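Local coordinates for putative gdp-fucose protein o-fucosyltransferase 1 (Caenorhabditis elegans, PDB 3ZY2) that binds guanosine-5'-diphosphate and belongs to the GDP-fucose protein O-fucosyltransferase family, of the GT-B clan, at residues A[79-82]-A[83-87]. Sequence-based numbering, arbitrary orientation.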
loop_
_atom_site.group_PDB
_atom_site.type_symbol
_atom_site.label_atom_id
_atom_site.label_comp_id
_atom_site.label_asym_id
_atom_site.label_seq_id
_atom_site.Cartn_x
_atom_site.Cartn_y
_atom_site.Cartn_z
ATOM N N GLU A 79 3.041 -20.322 21.427
ATOM C CA GLU A 79 1.711 -20.786 21.840
ATOM C C GLU A 79 0.733 -20.753 20.666
ATOM O O GLU A 79 -0.030 -21.699 20.450
ATOM C CB GLU A 79 1.147 -20.009 23.044
ATOM C CG GLU A 79 -0.277 -20.466 23.419
ATOM C CD GLU A 79 -0.838 -19.911 24.734
ATOM O OE1 GLU A 79 -0.131 -19.197 25.474
ATOM O OE2 GLU A 79 -2.017 -20.228 25.036
ATOM N N PHE A 80 0.747 -19.678 19.890
ATOM C CA PHE A 80 -0.167 -19.557 18.760
ATOM C C PHE A 80 0.056 -20.700 17.760
ATOM O O PHE A 80 -0.888 -21.371 17.319
ATOM C CB PHE A 80 0.016 -18.183 18.085
ATOM C CG PHE A 80 -0.904 -17.962 16.930
ATOM C CD1 PHE A 80 -2.284 -17.843 17.130
ATOM C CD2 PHE A 80 -0.400 -17.872 15.632
ATOM C CE1 PHE A 80 -3.131 -17.657 16.063
ATOM C CE2 PHE A 80 -1.239 -17.676 14.551
ATOM C CZ PHE A 80 -2.616 -17.569 14.760
ATOM N N THR A 81 1.324 -20.923 17.451
ATOM C CA THR A 81 1.805 -21.823 16.408
ATOM C C THR A 81 1.613 -23.306 16.787
ATOM O O THR A 81 1.206 -24.151 15.957
ATOM C CB THR A 81 3.285 -21.381 16.116
ATOM O OG1 THR A 81 3.339 -20.580 14.917
ATOM C CG2 THR A 81 4.270 -22.497 16.091
ATOM N N LYS A 82 1.836 -23.610 18.055
ATOM C CA LYS A 82 1.770 -24.991 18.510
ATOM C C LYS A 82 0.391 -25.386 19.054
ATOM O O LYS A 82 -0.059 -26.530 18.841
ATOM C CB LYS A 82 2.907 -25.270 19.497
ATOM C CG LYS A 82 4.290 -25.250 18.814
ATOM C CD LYS A 82 5.474 -25.094 19.783
ATOM C CE LYS A 82 5.720 -26.355 20.612
ATOM N NZ LYS A 82 5.902 -27.575 19.758
ATOM N N LYS A 83 -0.293 -24.445 19.705
ATOM C CA LYS A 83 -1.509 -24.756 20.462
ATOM C C LYS A 83 -2.812 -24.220 19.889
ATOM O O LYS A 83 -3.877 -24.818 20.118
ATOM C CB LYS A 83 -1.377 -24.293 21.914
ATOM C CG LYS A 83 -0.454 -25.152 22.756
ATOM C CD LYS A 83 -0.659 -24.891 24.230
ATOM C CE LYS A 83 -0.539 -26.177 25.034
ATOM N NZ LYS A 83 -1.679 -27.112 24.765
ATOM N N ILE A 84 -2.744 -23.120 19.139
ATOM C CA ILE A 84 -3.946 -22.394 18.712
ATOM C C ILE A 84 -4.243 -22.581 17.213
ATOM O O ILE A 84 -5.326 -23.042 16.848
ATOM C CB ILE A 84 -3.892 -20.881 19.135
ATOM C CG1 ILE A 84 -3.784 -20.765 20.671
ATOM C CG2 ILE A 84 -5.106 -20.121 18.624
ATOM C CD1 ILE A 84 -3.389 -19.375 21.201
ATOM N N MET A 85 -3.267 -22.246 16.370
ATOM C CA MET A 85 -3.334 -22.381 14.908
ATOM C C MET A 85 -3.925 -23.687 14.337
ATOM O O MET A 85 -4.753 -23.621 13.446
ATOM C CB MET A 85 -1.929 -22.186 14.323
ATOM C CG MET A 85 -1.865 -21.570 12.999
ATOM S SD MET A 85 -0.165 -21.017 12.836
ATOM C CE MET A 85 0.598 -22.310 11.873
ATOM N N PRO A 86 -3.463 -24.861 14.822
ATOM C CA PRO A 86 -3.861 -26.108 14.143
ATOM C C PRO A 86 -5.373 -26.309 14.048
ATOM O O PRO A 86 -5.849 -26.719 12.995
ATOM C CB PRO A 86 -3.196 -27.197 14.991
ATOM C CG PRO A 86 -1.985 -26.529 15.547
ATOM C CD PRO A 86 -2.429 -25.110 15.844
ATOM N N THR A 87 -6.104 -25.993 15.124
ATOM C CA THR A 87 -7.579 -26.109 15.147
ATOM C C THR A 87 -8.334 -24.808 14.868
ATOM O O THR A 87 -9.427 -24.823 14.297
ATOM C CB THR A 87 -8.117 -26.676 16.496
ATOM O OG1 THR A 87 -7.697 -25.833 17.568
ATOM C CG2 THR A 87 -7.637 -28.106 16.745
#
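E79 to K82 and K83 to T87 are consecutive pieces of helix 77-88, and the backbone joins them by bonds of unequal span. K83 N reaches E79 O at 2.9 Å, an ordinary i to i+4 bond. One residue on, the helix widens: M85 N meets F80 O at 2.7 Å and 173°, a nearly straight i to i+5 bond that marks a pi-type turn. F80 O is gripped twice, since I84 N also donates to it at 3.1 Å, from above the carbonyl plane; the further link from I84 N to E79 O is weak. P86 has no N-H to give, and its ring lies against the carbonyls instead, CD 3.8 Å from T81 O and CG 3.8 Å from K82 O, where the helix kinks, as neither P86 N nor T87 N bonds to the turn before.

On the buried side the F80 ring is touched at two opposite corners, CD1 and CE2. With chi1 at -179°, F80 CG is anti to the backbone N and the ring lies alongside the following turn. I84 sends its CG2 branch to F80 CD1, 3.9 Å away, while its CG1 branch runs back and sets I84 CD1 against E79 CG. The M85 side chain crosses that of F80 at about a right angle and brings SD to 4.7 Å from the F80 ring centroid, an oblique Met-aromatic contact whose nearest ring atom is CE2. The same sulfur lies 4.1 Å from T81 OG1, the two side chains running side by side.

W89 also packs on F80, I129 on T81, and R94 and V131 on M85, so this face meets neighbouring loops, whereas K82, K83 and P86 are exposed. The arrangement is a pi-bulge running into a proline kink, within the helix that follows edge strand 74-75 of the six-stranded parallel sheet, one of the two parallel sheets of this GT-B fold.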